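Local atomic coordinates of glucose-6-phosphate isomerase like protein (Thermus thermophilus, PDB entry 1WIW), a protein that probably binds phosphorylated sugars and may isomerise glucose 6-phosphate or mannose 6-phosphate, as other members of the PGI/PMI family do. Residues T9-T15 / L271-P277; N151-A157 / M262-Y268; R163-S169 / P215-L221. One frame throughout, in Å; residues are numbered along the deposited sequence.

Contact 1 of 3, residues T9-T15 / L271-P277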
loop_
_atom_site.group_PDB
_atom_site.type_symbol
_atom_site.label_atom_id
_atom_site.label_comp_id
_atom_site.label_asym_id
_atom_site.label_seq_id
_atom_site.Cartn_x
_atom_site.Cartn_y
_atom_site.Cartn_z
ATOM N N THR B 9 -16.370 -2.451 -30.561
ATOM C CA THR B 9 -15.825 -2.828 -29.261
ATOM C C THR B 9 -15.898 -1.670 -28.265
ATOM O O THR B 9 -15.826 -1.876 -27.054
ATOM C CB THR B 9 -14.358 -3.284 -29.402
ATOM O OG1 THR B 9 -14.313 -4.474 -30.194
ATOM C CG2 THR B 9 -13.732 -3.566 -28.033
ATOM N N TYR B 10 -16.070 -0.457 -28.780
ATOM C CA TYR B 10 -16.136 0.729 -27.935
ATOM C C TYR B 10 -17.547 1.188 -27.549
ATOM O O TYR B 10 -17.703 2.088 -26.723
ATOM C CB TYR B 10 -15.384 1.883 -28.608
ATOM C CG TYR B 10 -13.905 1.612 -28.793
ATOM C CD1 TYR B 10 -13.459 0.641 -29.695
ATOM C CD2 TYR B 10 -12.953 2.289 -28.029
ATOM C CE1 TYR B 10 -12.104 0.348 -29.827
ATOM C CE2 TYR B 10 -11.597 2.001 -28.153
ATOM C CZ TYR B 10 -11.180 1.030 -29.050
ATOM O OH TYR B 10 -9.843 0.730 -29.158
ATOM N N LEU B 11 -18.574 0.575 -28.125
ATOM C CA LEU B 11 -19.948 0.964 -27.808
ATOM C C LEU B 11 -20.258 0.924 -26.307
ATOM O O LEU B 11 -21.088 1.685 -25.818
ATOM C CB LEU B 11 -20.934 0.074 -28.572
ATOM C CG LEU B 11 -20.909 0.290 -30.091
ATOM C CD1 LEU B 11 -21.743 -0.758 -30.797
ATOM C CD2 LEU B 11 -21.414 1.694 -30.402
ATOM N N VAL B 12 -19.585 0.044 -25.571
ATOM C CA VAL B 12 -19.827 -0.066 -24.136
ATOM C C VAL B 12 -19.315 1.159 -23.356
ATOM O O VAL B 12 -19.652 1.340 -22.182
ATOM C CB VAL B 12 -19.183 -1.360 -23.565
ATOM C CG1 VAL B 12 -17.664 -1.273 -23.650
ATOM C CG2 VAL B 12 -19.632 -1.578 -22.133
ATOM N N ASP B 13 -18.512 1.995 -24.015
ATOM C CA ASP B 13 -17.963 3.212 -23.403
ATOM C C ASP B 13 -19.017 4.313 -23.521
ATOM O O ASP B 13 -18.796 5.337 -24.170
ATOM C CB ASP B 13 -16.682 3.646 -24.136
ATOM C CG ASP B 13 -16.006 4.849 -23.487
ATOM O OD1 ASP B 13 -15.088 5.426 -24.111
ATOM O OD2 ASP B 13 -16.385 5.216 -22.352
ATOM N N ARG B 14 -20.158 4.091 -22.877
ATOM C CA ARG B 14 -21.273 5.028 -22.917
ATOM C C ARG B 14 -21.001 6.472 -22.492
ATOM O O ARG B 14 -21.471 7.404 -23.143
ATOM C CB ARG B 14 -22.435 4.460 -22.102
ATOM C CG ARG B 14 -23.051 3.211 -22.726
ATOM C CD ARG B 14 -24.247 2.702 -21.920
ATOM N NE ARG B 14 -25.068 1.773 -22.697
ATOM C CZ ARG B 14 -26.159 1.165 -22.237
ATOM N NH1 ARG B 14 -26.572 1.378 -20.993
ATOM N NH2 ARG B 14 -26.845 0.347 -23.028
ATOM N N THR B 15 -20.252 6.668 -21.414
ATOM C CA THR B 15 -19.962 8.021 -20.947
ATOM C C THR B 15 -18.773 8.670 -21.648
ATOM O O THR B 15 -18.423 9.812 -21.359
ATOM C CB THR B 15 -19.721 8.050 -19.424
ATOM O OG1 THR B 15 -18.661 7.149 -19.084
ATOM C CG2 THR B 15 -20.981 7.644 -18.684
ATOM N N LEU B 271 -12.604 -2.671 -21.864
ATOM C CA LEU B 271 -13.219 -2.971 -23.154
ATOM C C LEU B 271 -13.031 -4.444 -23.502
ATOM O O LEU B 271 -13.928 -5.072 -24.067
ATOM C CB LEU B 271 -12.634 -2.081 -24.262
ATOM C CG LEU B 271 -12.863 -0.571 -24.101
ATOM C CD1 LEU B 271 -12.514 0.148 -25.402
ATOM C CD2 LEU B 271 -14.319 -0.302 -23.741
ATOM N N LEU B 272 -11.871 -5.000 -23.167
ATOM C CA LEU B 272 -11.616 -6.415 -23.435
ATOM C C LEU B 272 -12.564 -7.313 -22.630
ATOM O O LEU B 272 -12.930 -8.400 -23.078
ATOM C CB LEU B 272 -10.158 -6.768 -23.120
ATOM C CG LEU B 272 -9.105 -6.197 -24.079
ATOM C CD1 LEU B 272 -7.713 -6.602 -23.615
ATOM C CD2 LEU B 272 -9.358 -6.715 -25.485
ATOM N N TYR B 273 -12.962 -6.863 -21.443
ATOM C CA TYR B 273 -13.895 -7.632 -20.622
ATOM C C TYR B 273 -15.334 -7.262 -20.978
ATOM O O TYR B 273 -16.282 -7.798 -20.414
ATOM C CB TYR B 273 -13.662 -7.371 -19.129
ATOM C CG TYR B 273 -12.416 -8.023 -18.578
ATOM C CD1 TYR B 273 -12.174 -9.382 -18.777
ATOM C CD2 TYR B 273 -11.485 -7.288 -17.836
ATOM C CE1 TYR B 273 -11.044 -9.995 -18.254
ATOM C CE2 TYR B 273 -10.348 -7.896 -17.305
ATOM C CZ TYR B 273 -10.137 -9.250 -17.519
ATOM O OH TYR B 273 -9.028 -9.869 -16.986
ATOM N N GLY B 274 -15.484 -6.329 -21.909
ATOM C CA GLY B 274 -16.807 -5.907 -22.331
ATOM C C GLY B 274 -17.598 -5.141 -21.291
ATOM O O GLY B 274 -18.826 -5.193 -21.280
ATOM N N VAL B 275 -16.910 -4.441 -20.395
ATOM C CA VAL B 275 -17.615 -3.664 -19.386
ATOM C C VAL B 275 -17.342 -2.184 -19.586
ATOM O O VAL B 275 -16.339 -1.793 -20.189
ATOM C CB VAL B 275 -17.211 -4.060 -17.945
ATOM C CG1 VAL B 275 -17.617 -5.507 -17.675
ATOM C CG2 VAL B 275 -15.715 -3.857 -17.739
ATOM N N ASP B 276 -18.256 -1.366 -19.091
ATOM C CA ASP B 276 -18.131 0.072 -19.213
ATOM C C ASP B 276 -16.988 0.556 -18.322
ATOM O O ASP B 276 -16.994 0.330 -17.117
ATOM C CB ASP B 276 -19.437 0.742 -18.784
ATOM C CG ASP B 276 -19.479 2.216 -19.136
ATOM O OD1 ASP B 276 -18.401 2.814 -19.340
ATOM O OD2 ASP B 276 -20.593 2.778 -19.202
ATOM N N PRO B 277 -15.985 1.221 -18.915
ATOM C CA PRO B 277 -14.834 1.744 -18.167
ATOM C C PRO B 277 -15.214 2.958 -17.313
ATOM O O PRO B 277 -14.489 3.333 -16.387
ATOM C CB PRO B 277 -13.845 2.099 -19.270
ATOM C CG PRO B 277 -14.749 2.517 -20.398
ATOM C CD PRO B 277 -15.837 1.471 -20.360
HETATM O O HOH W 1 -16.028 -4.114 -25.458
#
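No direct hydrogen bond joins T9-T15 to L271-P277; one water does the polar work, donating to T9 O at 2.8 Å and to L271 O at 2.7 Å. Beside that bridge L271, at the C-terminal end of helix 251-272, forks into the surface loop before helix 17-23. Its CD1 sits over one face of the Y10 ring, 3.7 Å from the centroid and displaced toward the CD2-CE2 side, a CH-pi contact. The other branch, CD2, presses on V12 CG1 at 3.5 Å, tighter than usual for two methyls. V12 puts CG1 between its backbone N and carbonyl carbon (chi1 67°), which leaves CG2 anti to N against the V275-D276 peptide.

The chain of 271-277 leaves its helix through a Schellman motif at G274 and returns to the loop at D276. There the D276 carboxylate lies close to V12 O, acceptor against acceptor, and D13 OD2 is 4.3 Å from D276 OD1. Each acid finds its donors outside this pairing: D13 takes Y267 OH and the amides of L17 and A18, and D276 OD1 takes the amide of G278. The chemistry is mainly apolar and water-mediated, and those donors probably offset the crowding of negative charge.

Contact 2 of 3, residues N151-A157 / M262-Y268; sequences NPAKFLA and MAWTAYY
K154 turns CG anti to its carbonyl carbon (chi1 -72°) and then runs out straight, while Y268 takes nearly the same first torsion from the other helix; between them they lay the lysine chain across the tyrosine ring. K154 CG stands almost exactly over the ring centre, 3.6 Å from the centroid and 6° off the normal, a CH-pi contact. Farther along, K154 CE passes Y268 CE2 at 3.6 Å. The ring edge receives A153 CB in its plane, and Y267 CD2 lies over the opposite face near the rim, so the tyrosine is hemmed in from several sides.

Small residues let the helices come close. Their axes approach to 8.0 Å and cross at -52°, with A153 against T265: A153 CA is 3.4 Å from T265 OG1, whose hydrogen bond goes back to R261 O in its own helix. The other branch, T265 CG2, meets L156 CG and CD2, and L156 CD2 also meets the selenium of M262 at 3.9 Å. A157 CB packs on Y268 CB.

N151 is the N-cap of helix 152-160. Its OD1 accepts a straight bond from K154 N at 3.0 Å, the donor standing well above the carbonyl plane, and a weak one from A153 N. The amide lies nearly perpendicular to the Y268 ring; N151 ND2 and Y268 OH both donate to L142 O, and K154 NZ reaches D5 in a salt bridge and also bonds P144 O.

This buried crossing packs two helices of the C-terminal SIS domain together beside its sheet: helix 17-23 lies on W264, helix 174-185 touches M262 and T265, and M262 faces strand 216-221.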
loop_
_atom_site.group_PDB
_atom_site.type_symbol
_atom_site.label_atom_id
_atom_site.label_comp_id
_atom_site.label_asym_id
_atom_site.label_seq_id
_atom_site.Cartn_x
_atom_site.Cartn_y
_atom_site.Cartn_z
ATOM N N ASN B 151 0.229 0.634 -30.305
ATOM C CA ASN B 151 -0.345 1.202 -29.094
ATOM C C ASN B 151 0.079 0.379 -27.874
ATOM O O ASN B 151 -0.344 -0.765 -27.717
ATOM C CB ASN B 151 -1.868 1.207 -29.232
ATOM C CG ASN B 151 -2.555 1.977 -28.129
ATOM O OD1 ASN B 151 -2.201 1.855 -26.961
ATOM N ND2 ASN B 151 -3.560 2.768 -28.496
ATOM N N PRO B 152 0.925 0.952 -27.000
ATOM C CA PRO B 152 1.412 0.270 -25.794
ATOM C C PRO B 152 0.325 -0.117 -24.797
ATOM O O PRO B 152 0.423 -1.160 -24.154
ATOM C CB PRO B 152 2.400 1.277 -25.194
ATOM C CG PRO B 152 2.883 2.029 -26.387
ATOM C CD PRO B 152 1.614 2.241 -27.176
ATOM N N ALA B 153 -0.694 0.728 -24.658
ATOM C CA ALA B 153 -1.787 0.454 -23.729
ATOM C C ALA B 153 -2.641 -0.704 -24.226
ATOM O O ALA B 153 -3.029 -1.568 -23.442
ATOM C CB ALA B 153 -2.654 1.700 -23.535
ATOM N N LYS B 154 -2.940 -0.723 -25.523
ATOM C CA LYS B 154 -3.734 -1.813 -26.086
ATOM C C LYS B 154 -2.940 -3.106 -25.958
ATOM O O LYS B 154 -3.481 -4.137 -25.571
ATOM C CB LYS B 154 -4.059 -1.574 -27.568
ATOM C CG LYS B 154 -5.081 -0.480 -27.818
ATOM C CD LYS B 154 -5.505 -0.425 -29.280
ATOM C CE LYS B 154 -6.481 0.722 -29.540
ATOM N NZ LYS B 154 -6.828 0.842 -30.988
ATOM N N PHE B 155 -1.655 -3.043 -26.294
ATOM C CA PHE B 155 -0.799 -4.218 -26.218
ATOM C C PHE B 155 -0.739 -4.758 -24.791
ATOM O O PHE B 155 -0.893 -5.957 -24.581
ATOM C CB PHE B 155 0.616 -3.892 -26.698
ATOM C CG PHE B 155 1.483 -5.110 -26.886
ATOM C CD1 PHE B 155 1.423 -5.848 -28.068
ATOM C CD2 PHE B 155 2.324 -5.548 -25.865
ATOM C CE1 PHE B 155 2.187 -7.007 -28.229
ATOM C CE2 PHE B 155 3.091 -6.708 -26.014
ATOM C CZ PHE B 155 3.021 -7.438 -27.199
ATOM N N LEU B 156 -0.523 -3.875 -23.814
ATOM C CA LEU B 156 -0.437 -4.298 -22.412
ATOM C C LEU B 156 -1.769 -4.851 -21.903
ATOM O O LEU B 156 -1.796 -5.792 -21.110
ATOM C CB LEU B 156 0.010 -3.132 -21.520
ATOM C CG LEU B 156 0.192 -3.452 -20.026
ATOM C CD1 LEU B 156 1.160 -4.627 -19.868
ATOM C CD2 LEU B 156 0.721 -2.221 -19.277
ATOM N N ALA B 157 -2.870 -4.267 -22.361
ATOM C CA ALA B 157 -4.191 -4.715 -21.941
ATOM C C ALA B 157 -4.361 -6.190 -22.294
ATOM O O ALA B 157 -4.851 -6.980 -21.488
ATOM C CB ALA B 157 -5.278 -3.862 -22.615
HETATM N N MSE B 262 -1.153 3.972 -17.839
HETATM C CA MSE B 262 -1.892 2.915 -17.153
HETATM C C MSE B 262 -3.395 3.211 -17.155
HETATM O O MSE B 262 -4.209 2.293 -17.158
HETATM C CB MSE B 262 -1.388 2.743 -15.719
HETATM C CG MSE B 262 0.022 2.170 -15.642
HETATM SE SE MSE B 262 0.191 0.402 -16.476
HETATM C CE MSE B 262 1.052 -0.497 -15.029
ATOM N N ALA B 263 -3.768 4.488 -17.151
ATOM C CA ALA B 263 -5.190 4.834 -17.185
ATOM C C ALA B 263 -5.729 4.343 -18.525
ATOM O O ALA B 263 -6.795 3.735 -18.593
ATOM C CB ALA B 263 -5.385 6.342 -17.054
ATOM N N TRP B 264 -4.977 4.609 -19.589
ATOM C CA TRP B 264 -5.360 4.163 -20.923
ATOM C C TRP B 264 -5.384 2.637 -20.989
ATOM O O TRP B 264 -6.264 2.046 -21.610
ATOM C CB TRP B 264 -4.372 4.694 -21.969
ATOM C CG TRP B 264 -4.776 6.006 -22.586
ATOM C CD1 TRP B 264 -4.162 7.212 -22.425
ATOM C CD2 TRP B 264 -5.874 6.230 -23.482
ATOM N NE1 TRP B 264 -4.806 8.178 -23.168
ATOM C CE2 TRP B 264 -5.861 7.602 -23.825
ATOM C CE3 TRP B 264 -6.867 5.403 -24.029
ATOM C CZ2 TRP B 264 -6.805 8.169 -24.693
ATOM C CZ3 TRP B 264 -7.809 5.968 -24.896
ATOM C CH2 TRP B 264 -7.769 7.338 -25.217
ATOM N N THR B 265 -4.408 1.999 -20.347
ATOM C CA THR B 265 -4.328 0.544 -20.354
ATOM C C THR B 265 -5.564 -0.032 -19.658
ATOM O O THR B 265 -6.198 -0.954 -20.169
ATOM C CB THR B 265 -3.042 0.066 -19.642
ATOM O OG1 THR B 265 -1.898 0.581 -20.338
ATOM C CG2 THR B 265 -2.973 -1.458 -19.611
ATOM N N ALA B 266 -5.901 0.529 -18.500
ATOM C CA ALA B 266 -7.065 0.093 -17.739
ATOM C C ALA B 266 -8.327 0.283 -18.582
ATOM O O ALA B 266 -9.244 -0.533 -18.526
ATOM C CB ALA B 266 -7.171 0.893 -16.446
ATOM N N TYR B 267 -8.361 1.366 -19.358
ATOM C CA TYR B 267 -9.498 1.671 -20.231
ATOM C C TYR B 267 -9.707 0.536 -21.232
ATOM O O TYR B 267 -10.820 0.015 -21.381
ATOM C CB TYR B 267 -9.240 2.977 -20.996
ATOM C CG TYR B 267 -10.276 3.298 -22.063
ATOM C CD1 TYR B 267 -11.510 3.864 -21.730
ATOM C CD2 TYR B 267 -10.036 2.994 -23.402
ATOM C CE1 TYR B 267 -12.485 4.116 -22.711
ATOM C CE2 TYR B 267 -11.001 3.238 -24.388
ATOM C CZ TYR B 267 -12.220 3.794 -24.038
ATOM O OH TYR B 267 -13.176 3.998 -25.015
ATOM N N TYR B 268 -8.631 0.172 -21.926
ATOM C CA TYR B 268 -8.679 -0.904 -22.911
ATOM C C TYR B 268 -8.970 -2.266 -22.279
ATOM O O TYR B 268 -9.652 -3.093 -22.882
ATOM C CB TYR B 268 -7.368 -0.955 -23.706
ATOM C CG TYR B 268 -7.211 0.215 -24.655
ATOM C CD1 TYR B 268 -6.104 1.067 -24.576
ATOM C CD2 TYR B 268 -8.197 0.496 -25.611
ATOM C CE1 TYR B 268 -5.983 2.183 -25.428
ATOM C CE2 TYR B 268 -8.087 1.603 -26.463
ATOM C CZ TYR B 268 -6.983 2.442 -26.364
ATOM O OH TYR B 268 -6.900 3.557 -27.173
#

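Contact 3 of 3, residues R163-S169 / P215-L221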
loop_
_atom_site.group_PDB
_atom_site.type_symbol
_atom_site.label_atom_id
_atom_site.label_comp_id
_atom_site.label_asym_id
_atom_site.label_seq_id
_atom_site.Cartn_x
_atom_site.Cartn_y
_atom_site.Cartn_z
ATOM N N ARG B 163 -5.446 -12.149 -16.205
ATOM C CA ARG B 163 -4.276 -12.325 -15.358
ATOM C C ARG B 163 -4.434 -11.407 -14.163
ATOM O O ARG B 163 -5.276 -10.512 -14.172
ATOM C CB ARG B 163 -2.987 -11.972 -16.097
ATOM C CG ARG B 163 -2.512 -13.046 -17.062
ATOM C CD ARG B 163 -1.022 -12.904 -17.292
ATOM N NE ARG B 163 -0.706 -12.691 -18.696
ATOM C CZ ARG B 163 -0.647 -13.659 -19.600
ATOM N NH1 ARG B 163 -0.876 -14.913 -19.242
ATOM N NH2 ARG B 163 -0.372 -13.367 -20.864
ATOM N N LEU B 164 -3.637 -11.650 -13.129
ATOM C CA LEU B 164 -3.667 -10.830 -11.927
ATOM C C LEU B 164 -2.415 -9.968 -11.990
ATOM O O LEU B 164 -1.316 -10.440 -11.714
ATOM C CB LEU B 164 -3.628 -11.713 -10.674
ATOM C CG LEU B 164 -3.573 -10.980 -9.332
ATOM C CD1 LEU B 164 -4.778 -10.060 -9.201
ATOM C CD2 LEU B 164 -3.543 -11.995 -8.189
ATOM N N PRO B 165 -2.561 -8.696 -12.387
ATOM C CA PRO B 165 -1.382 -7.832 -12.467
ATOM C C PRO B 165 -0.765 -7.446 -11.131
ATOM O O PRO B 165 -1.459 -7.182 -10.146
ATOM C CB PRO B 165 -1.885 -6.621 -13.262
ATOM C CG PRO B 165 -3.336 -6.579 -12.953
ATOM C CD PRO B 165 -3.753 -8.030 -12.938
ATOM N N LEU B 166 0.563 -7.440 -11.116
ATOM C CA LEU B 166 1.342 -7.076 -9.945
ATOM C C LEU B 166 2.147 -5.846 -10.356
ATOM O O LEU B 166 3.094 -5.956 -11.136
ATOM C CB LEU B 166 2.274 -8.228 -9.558
ATOM C CG LEU B 166 3.383 -7.967 -8.532
ATOM C CD1 LEU B 166 2.812 -7.340 -7.272
ATOM C CD2 LEU B 166 4.091 -9.286 -8.220
ATOM N N PHE B 167 1.759 -4.680 -9.841
ATOM C CA PHE B 167 2.429 -3.427 -10.177
ATOM C C PHE B 167 3.533 -3.061 -9.194
ATOM O O PHE B 167 3.316 -3.054 -7.980
ATOM C CB PHE B 167 1.421 -2.277 -10.232
ATOM C CG PHE B 167 0.295 -2.495 -11.201
ATOM C CD1 PHE B 167 -0.996 -2.733 -10.746
ATOM C CD2 PHE B 167 0.520 -2.444 -12.569
ATOM C CE1 PHE B 167 -2.049 -2.916 -11.645
ATOM C CE2 PHE B 167 -0.525 -2.626 -13.474
ATOM C CZ PHE B 167 -1.812 -2.862 -13.009
ATOM N N TYR B 168 4.711 -2.745 -9.731
ATOM C CA TYR B 168 5.870 -2.359 -8.925
ATOM C C TYR B 168 6.490 -1.093 -9.534
ATOM O O TYR B 168 6.918 -1.101 -10.687
ATOM C CB TYR B 168 6.903 -3.491 -8.908
ATOM C CG TYR B 168 8.139 -3.192 -8.085
ATOM C CD1 TYR B 168 9.409 -3.519 -8.559
ATOM C CD2 TYR B 168 8.042 -2.561 -6.843
ATOM C CE1 TYR B 168 10.557 -3.222 -7.817
ATOM C CE2 TYR B 168 9.182 -2.260 -6.096
ATOM C CZ TYR B 168 10.435 -2.592 -6.592
ATOM O OH TYR B 168 11.565 -2.267 -5.873
ATOM N N SER B 169 6.517 -0.011 -8.756
ATOM C CA SER B 169 7.058 1.268 -9.212
ATOM C C SER B 169 8.131 1.822 -8.279
ATOM O O SER B 169 7.856 2.666 -7.424
ATOM C CB SER B 169 5.934 2.296 -9.343
ATOM O OG SER B 169 5.275 2.494 -8.100
ATOM N N PRO B 215 -3.155 -16.355 -13.171
ATOM C CA PRO B 215 -1.692 -16.279 -13.174
ATOM C C PRO B 215 -1.230 -14.826 -13.061
ATOM O O PRO B 215 -1.887 -13.917 -13.570
ATOM C CB PRO B 215 -1.314 -16.919 -14.510
ATOM C CG PRO B 215 -2.500 -16.619 -15.377
ATOM C CD PRO B 215 -3.657 -16.886 -14.450
ATOM N N LEU B 216 -0.104 -14.611 -12.395
ATOM C CA LEU B 216 0.419 -13.263 -12.204
ATOM C C LEU B 216 1.045 -12.636 -13.448
ATOM O O LEU B 216 1.613 -13.322 -14.296
ATOM C CB LEU B 216 1.450 -13.263 -11.076
ATOM C CG LEU B 216 0.934 -13.508 -9.656
ATOM C CD1 LEU B 216 2.106 -13.765 -8.729
ATOM C CD2 LEU B 216 0.126 -12.302 -9.183
ATOM N N ALA B 217 0.926 -11.318 -13.541
ATOM C CA ALA B 217 1.506 -10.550 -14.633
ATOM C C ALA B 217 2.263 -9.418 -13.948
ATOM O O ALA B 217 1.661 -8.461 -13.455
ATOM C CB ALA B 217 0.413 -9.985 -15.532
ATOM N N ALA B 218 3.581 -9.539 -13.885
ATOM C CA ALA B 218 4.382 -8.507 -13.251
ATOM C C ALA B 218 4.471 -7.302 -14.175
ATOM O O ALA B 218 4.727 -7.445 -15.373
ATOM C CB ALA B 218 5.770 -9.037 -12.940
ATOM N N VAL B 219 4.236 -6.118 -13.621
ATOM C CA VAL B 219 4.308 -4.891 -14.411
ATOM C C VAL B 219 5.275 -3.947 -13.721
ATOM O O VAL B 219 4.935 -3.327 -12.714
ATOM C CB VAL B 219 2.929 -4.208 -14.527
ATOM C CG1 VAL B 219 3.036 -2.973 -15.405
ATOM C CG2 VAL B 219 1.915 -5.178 -15.108
ATOM N N LEU B 220 6.490 -3.855 -14.251
ATOM C CA LEU B 220 7.500 -2.984 -13.662
ATOM C C LEU B 220 7.343 -1.585 -14.253
ATOM O O LEU B 220 7.534 -1.375 -15.447
ATOM C CB LEU B 220 8.899 -3.543 -13.937
ATOM C CG LEU B 220 9.067 -5.027 -13.578
ATOM C CD1 LEU B 220 10.497 -5.469 -13.833
ATOM C CD2 LEU B 220 8.693 -5.255 -12.117
ATOM N N LEU B 221 6.978 -0.637 -13.401
ATOM C CA LEU B 221 6.756 0.736 -13.824
ATOM C C LEU B 221 7.972 1.652 -13.678
ATOM O O LEU B 221 8.376 1.989 -12.566
ATOM C CB LEU B 221 5.582 1.322 -13.025
ATOM C CG LEU B 221 4.249 0.597 -13.208
ATOM C CD1 LEU B 221 3.258 1.043 -12.149
ATOM C CD2 LEU B 221 3.727 0.886 -14.606
#
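F167 and V219 pack snugly where the two parallel strands are buried: their side chains run side by side, with F167 CD2 3.6 Å from V219 CB. F167 sets CG anti to its carbonyl carbon (chi1 -57°), bringing the CD2-CE2 side of the ring to the valine. Helices 174-185 and 251-272 close over F167 and L221. On the other face L164 CD2 meets L216 CD2 at 3.8 Å, where L164 and L190 of the second subunit pack on them, and the edge of the Y168 ring receives L220 CD2.

The R163-P215 end lies nearer solvent. P215 is exposed, and its ring touches R163 only lightly, CG to CG at 4.0 Å. R163 lays its CB against P215 O and its CD on A217 CB at 3.7 Å, then bends at chi3 (-121°) to carry the guanidinium to a salt bridge with D239 and a bond from NE to T159 O. Shortening R163 to an alanine is likely to leave D239 without this charged mate, T159 O without the NE donor, and A217 CB less covered.

Six backbone bonds tie the strands, V219 N to L166 O the shortest at 2.7 Å. The pair belongs to the parallel sheet of the C-terminal SIS domain (164-168, 216-221, 240-244). Its chemistry is that of a regular ladder: main chain sets the register, apolar side chains line both faces, and R163 is the one charged side chain of the two segments.

In the fold
Contact 1 is a surface contact, whereas contacts 2 and 3 are buried. Helix 251-272 belongs to contacts 1 and 2: its C-terminal half crosses helix 152-160, and its end meets the N-terminal loop. These two contacts touch through Y10, which packs on K154 and Y268, and through D13, a probable hydrogen-bond partner of Y267. The selenomethionine M262 reaches the sheet of contact 3, though its end is modelled too close for details to be trusted. Their chemistry follows their place: a water and crowded acids outside, side chains packed between helices with a lysine chain over a tyrosine ring, main-chain bonds in the sheet. Contacts 1 and 3 do not touch; their centres are about 23 Å apart.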